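Local coordinates for YkuI protein (Bacillus subtilis, PDB 2BAS) that carries an EAL domain that binds cyclic di-GMP and probably belongs to the phosphodiesterases that cleave this second messenger, at residues A[113-118]-A[150-155]. Sequence-based numbering, arbitrary orientation.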
ATOM      1  N   GLN A 113      12.864 -19.056  11.956  1.00 71.47           N
ATOM      2  CA  GLN A 113      13.635 -20.096  11.297  1.00 70.65           C
ATOM      3  C   GLN A 113      14.261 -19.605  10.017  1.00 69.32           C
ATOM      4  O   GLN A 113      13.602 -18.971   9.205  1.00 68.56           O
ATOM      5  CB  GLN A 113      12.742 -21.302  11.025  1.00 71.74           C
ATOM      6  CG  GLN A 113      12.345 -22.025  12.290  1.00 75.03           C
ATOM      7  CD  GLN A 113      13.430 -22.965  12.765  1.00 81.54           C
ATOM      8  OE1 GLN A 113      13.804 -23.898  12.052  1.00 84.85           O
ATOM      9  NE2 GLN A 113      13.938 -22.733  13.973  1.00 81.13           N
ATOM     10  N   ASP A 114      15.546 -19.905   9.869  1.00 68.61           N
ATOM     11  CA  ASP A 114      16.339 -19.547   8.698  1.00 67.42           C
ATOM     12  C   ASP A 114      15.833 -20.321   7.475  1.00 65.67           C
ATOM     13  O   ASP A 114      15.813 -21.549   7.473  1.00 64.49           O
ATOM     14  CB  ASP A 114      17.811 -19.870   8.987  1.00 68.13           C
ATOM     15  CG  ASP A 114      18.781 -19.268   7.973  1.00 71.86           C
ATOM     16  OD1 ASP A 114      18.333 -18.703   6.941  1.00 74.05           O
ATOM     17  OD2 ASP A 114      20.011 -19.378   8.219  1.00 70.22           O
ATOM     18  N   ALA A 115      15.404 -19.590   6.454  1.00 64.54           N
ATOM     19  CA  ALA A 115      14.852 -20.182   5.241  1.00 64.71           C
ATOM     20  C   ALA A 115      15.843 -21.110   4.523  1.00 65.71           C
ATOM     21  O   ALA A 115      15.453 -22.167   4.019  1.00 65.78           O
ATOM     22  CB  ALA A 115      14.375 -19.099   4.305  1.00 63.97           C
ATOM     23  N   ASN A 116      17.115 -20.713   4.478  1.00 65.17           N
ATOM     24  CA  ASN A 116      18.150 -21.526   3.845  1.00 64.76           C
ATOM     25  C   ASN A 116      18.363 -22.856   4.575  1.00 63.62           C
ATOM     26  O   ASN A 116      18.447 -23.903   3.933  1.00 64.59           O
ATOM     27  CB  ASN A 116      19.477 -20.761   3.741  1.00 65.61           C
ATOM     28  CG  ASN A 116      19.327 -19.394   3.083  1.00 65.23           C
ATOM     29  OD1 ASN A 116      18.777 -19.264   1.981  1.00 64.87           O
ATOM     30  ND2 ASN A 116      19.837 -18.366   3.759  1.00 62.90           N
ATOM     31  N   LEU A 117      18.450 -22.815   5.907  1.00 61.98           N
ATOM     32  CA  LEU A 117      18.586 -24.043   6.710  1.00 60.84           C
ATOM     33  C   LEU A 117      17.374 -24.935   6.537  1.00 59.51           C
ATOM     34  O   LEU A 117      17.497 -26.157   6.423  1.00 60.52           O
ATOM     35  CB  LEU A 117      18.776 -23.740   8.198  1.00 59.86           C
ATOM     36  CG  LEU A 117      20.014 -22.954   8.637  1.00 61.51           C
ATOM     37  CD1 LEU A 117      20.029 -22.831  10.150  1.00 60.48           C
ATOM     38  CD2 LEU A 117      21.303 -23.603   8.144  1.00 62.83           C
ATOM     39  N   LEU A 118      16.209 -24.302   6.498  1.00 58.45           N
ATOM     40  CA  LEU A 118      14.942 -24.984   6.363  1.00 58.06           C
ATOM     41  C   LEU A 118      14.836 -25.699   5.015  1.00 57.41           C
ATOM     42  O   LEU A 118      14.404 -26.849   4.937  1.00 56.36           O
ATOM     43  CB  LEU A 118      13.815 -23.964   6.534  1.00 57.97           C
ATOM     44  CG  LEU A 118      12.419 -24.442   6.936  1.00 60.41           C
ATOM     45  CD1 LEU A 118      12.437 -25.135   8.284  1.00 59.16           C
ATOM     46  CD2 LEU A 118      11.473 -23.256   6.972  1.00 60.67           C
ATOM     47  N   HIS A 150      14.654 -12.014   2.997  1.00 73.34           N
ATOM     48  CA  HIS A 150      15.763 -11.137   2.667  1.00 74.80           C
ATOM     49  C   HIS A 150      17.015 -11.976   2.385  1.00 75.12           C
ATOM     50  O   HIS A 150      17.736 -11.732   1.416  1.00 75.17           O
ATOM     51  CB  HIS A 150      15.997 -10.132   3.807  1.00 75.25           C
ATOM     52  CG  HIS A 150      17.372  -9.534   3.824  1.00 78.32           C
ATOM     53  ND1 HIS A 150      17.844  -8.714   2.819  1.00 79.90           N
ATOM     54  CD2 HIS A 150      18.375  -9.632   4.730  1.00 79.94           C
ATOM     55  CE1 HIS A 150      19.080  -8.340   3.101  1.00 81.38           C
ATOM     56  NE2 HIS A 150      19.426  -8.885   4.254  1.00 83.54           N
ATOM     57  N   ASN A 151      17.234 -12.992   3.214  1.00 75.44           N
ATOM     58  CA  ASN A 151      18.441 -13.807   3.147  1.00 75.79           C
ATOM     59  C   ASN A 151      18.475 -14.909   2.078  1.00 75.67           C
ATOM     60  O   ASN A 151      19.514 -15.540   1.882  1.00 74.95           O
ATOM     61  CB  ASN A 151      18.689 -14.427   4.526  1.00 75.86           C
ATOM     62  CG  ASN A 151      18.946 -13.384   5.590  1.00 76.08           C
ATOM     63  OD1 ASN A 151      19.716 -12.445   5.380  1.00 80.13           O
ATOM     64  ND2 ASN A 151      18.310 -13.546   6.744  1.00 71.32           N
ATOM     65  N   PHE A 152      17.361 -15.116   1.375  1.00 75.06           N
ATOM     66  CA  PHE A 152      17.176 -16.326   0.567  1.00 74.41           C
ATOM     67  C   PHE A 152      17.950 -16.404  -0.745  1.00 75.55           C
ATOM     68  O   PHE A 152      17.737 -15.602  -1.655  1.00 76.84           O
ATOM     69  CB  PHE A 152      15.686 -16.589   0.332  1.00 73.45           C
ATOM     70  CG  PHE A 152      15.366 -18.019   0.024  1.00 70.87           C
ATOM     71  CD1 PHE A 152      15.775 -19.037   0.883  1.00 68.83           C
ATOM     72  CD2 PHE A 152      14.646 -18.353  -1.116  1.00 67.88           C
ATOM     73  CE1 PHE A 152      15.484 -20.369   0.605  1.00 67.10           C
ATOM     74  CE2 PHE A 152      14.343 -19.681  -1.403  1.00 67.59           C
ATOM     75  CZ  PHE A 152      14.763 -20.694  -0.539  1.00 68.88           C
ATOM     76  N   GLU A 153      18.847 -17.388  -0.828  1.00 75.68           N
ATOM     77  CA  GLU A 153      19.645 -17.622  -2.034  1.00 75.34           C
ATOM     78  C   GLU A 153      18.938 -18.548  -3.013  1.00 74.11           C
ATOM     79  O   GLU A 153      19.204 -18.499  -4.216  1.00 74.46           O
ATOM     80  CB  GLU A 153      21.021 -18.208  -1.694  1.00 76.24           C
ATOM     81  CG  GLU A 153      22.045 -17.203  -1.178  1.00 80.40           C
ATOM     82  CD  GLU A 153      21.836 -16.835   0.282  1.00 86.58           C
ATOM     83  OE1 GLU A 153      21.234 -17.644   1.024  1.00 88.40           O
ATOM     84  OE2 GLU A 153      22.281 -15.740   0.691  1.00 89.82           O
ATOM     85  N   GLY A 154      18.042 -19.384  -2.497  1.00 72.30           N
ATOM     86  CA  GLY A 154      17.351 -20.380  -3.311  1.00 70.59           C
ATOM     87  C   GLY A 154      16.305 -19.844  -4.271  1.00 69.49           C
ATOM     88  O   GLY A 154      16.162 -18.631  -4.454  1.00 68.68           O
ATOM     89  N   ASP A 155      15.584 -20.774  -4.894  1.00 69.13           N
ATOM     90  CA  ASP A 155      14.487 -20.464  -5.805  1.00 69.29           C
ATOM     91  C   ASP A 155      13.319 -19.989  -4.951  1.00 68.65           C
ATOM     92  O   ASP A 155      12.855 -20.716  -4.070  1.00 68.54           O
ATOM     93  CB  ASP A 155      14.119 -21.716  -6.618  1.00 69.79           C
ATOM     94  CG  ASP A 155      12.965 -21.491  -7.584  1.00 69.59           C
ATOM     95  OD1 ASP A 155      11.921 -20.930  -7.183  1.00 72.50           O
ATOM     96  OD2 ASP A 155      13.096 -21.910  -8.750  1.00 70.13           O
TER
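A side-chain amide bridging to a loop backbone makes this surface contact in the EAL domain, a TIM-barrel-like fold: Asn116, in the short helix 115-118 after strand 108-112, meets Asn151, Phe152 and Glu153 in the loop between strand 143-147 and helix 156-167. These two strands are parallel neighbours in the barrel sheet, so the contact ties together the connections that follow them. Both ends of the amide are engaged, though weakly. Asn116 ND2 donates to Asn151 O over 3.4 Å, and Glu153 N donates to Asn116 OD1 at the same length. Both N-H...O angles exceed 160°, and the pattern is consistent with the modelled orientation of the amide. Its plane lies within 4° of that of the Phe152 ring, yet OD1 approaches the ring obliquely and the two side chains point opposite ways as they pass. With CG anti to its backbone N (chi1 -157°), Phe152 turns its ring to the helix start, where CD1 lies 3.7 Å from Ala115 CB. Ala115 also packs on Ile147, while Phe152 reaches Leu159 of helix 156-167, linking the contact to both elements flanking the loop. Asp114, at the N-cap, accepts a weak capping bond from Asn116 N. On the ring face opposite Ala115 CB, the side to which Asn116 OD1 also comes, Gly154 N sits centrally, 3.7 Å from the Phe152 ring plane.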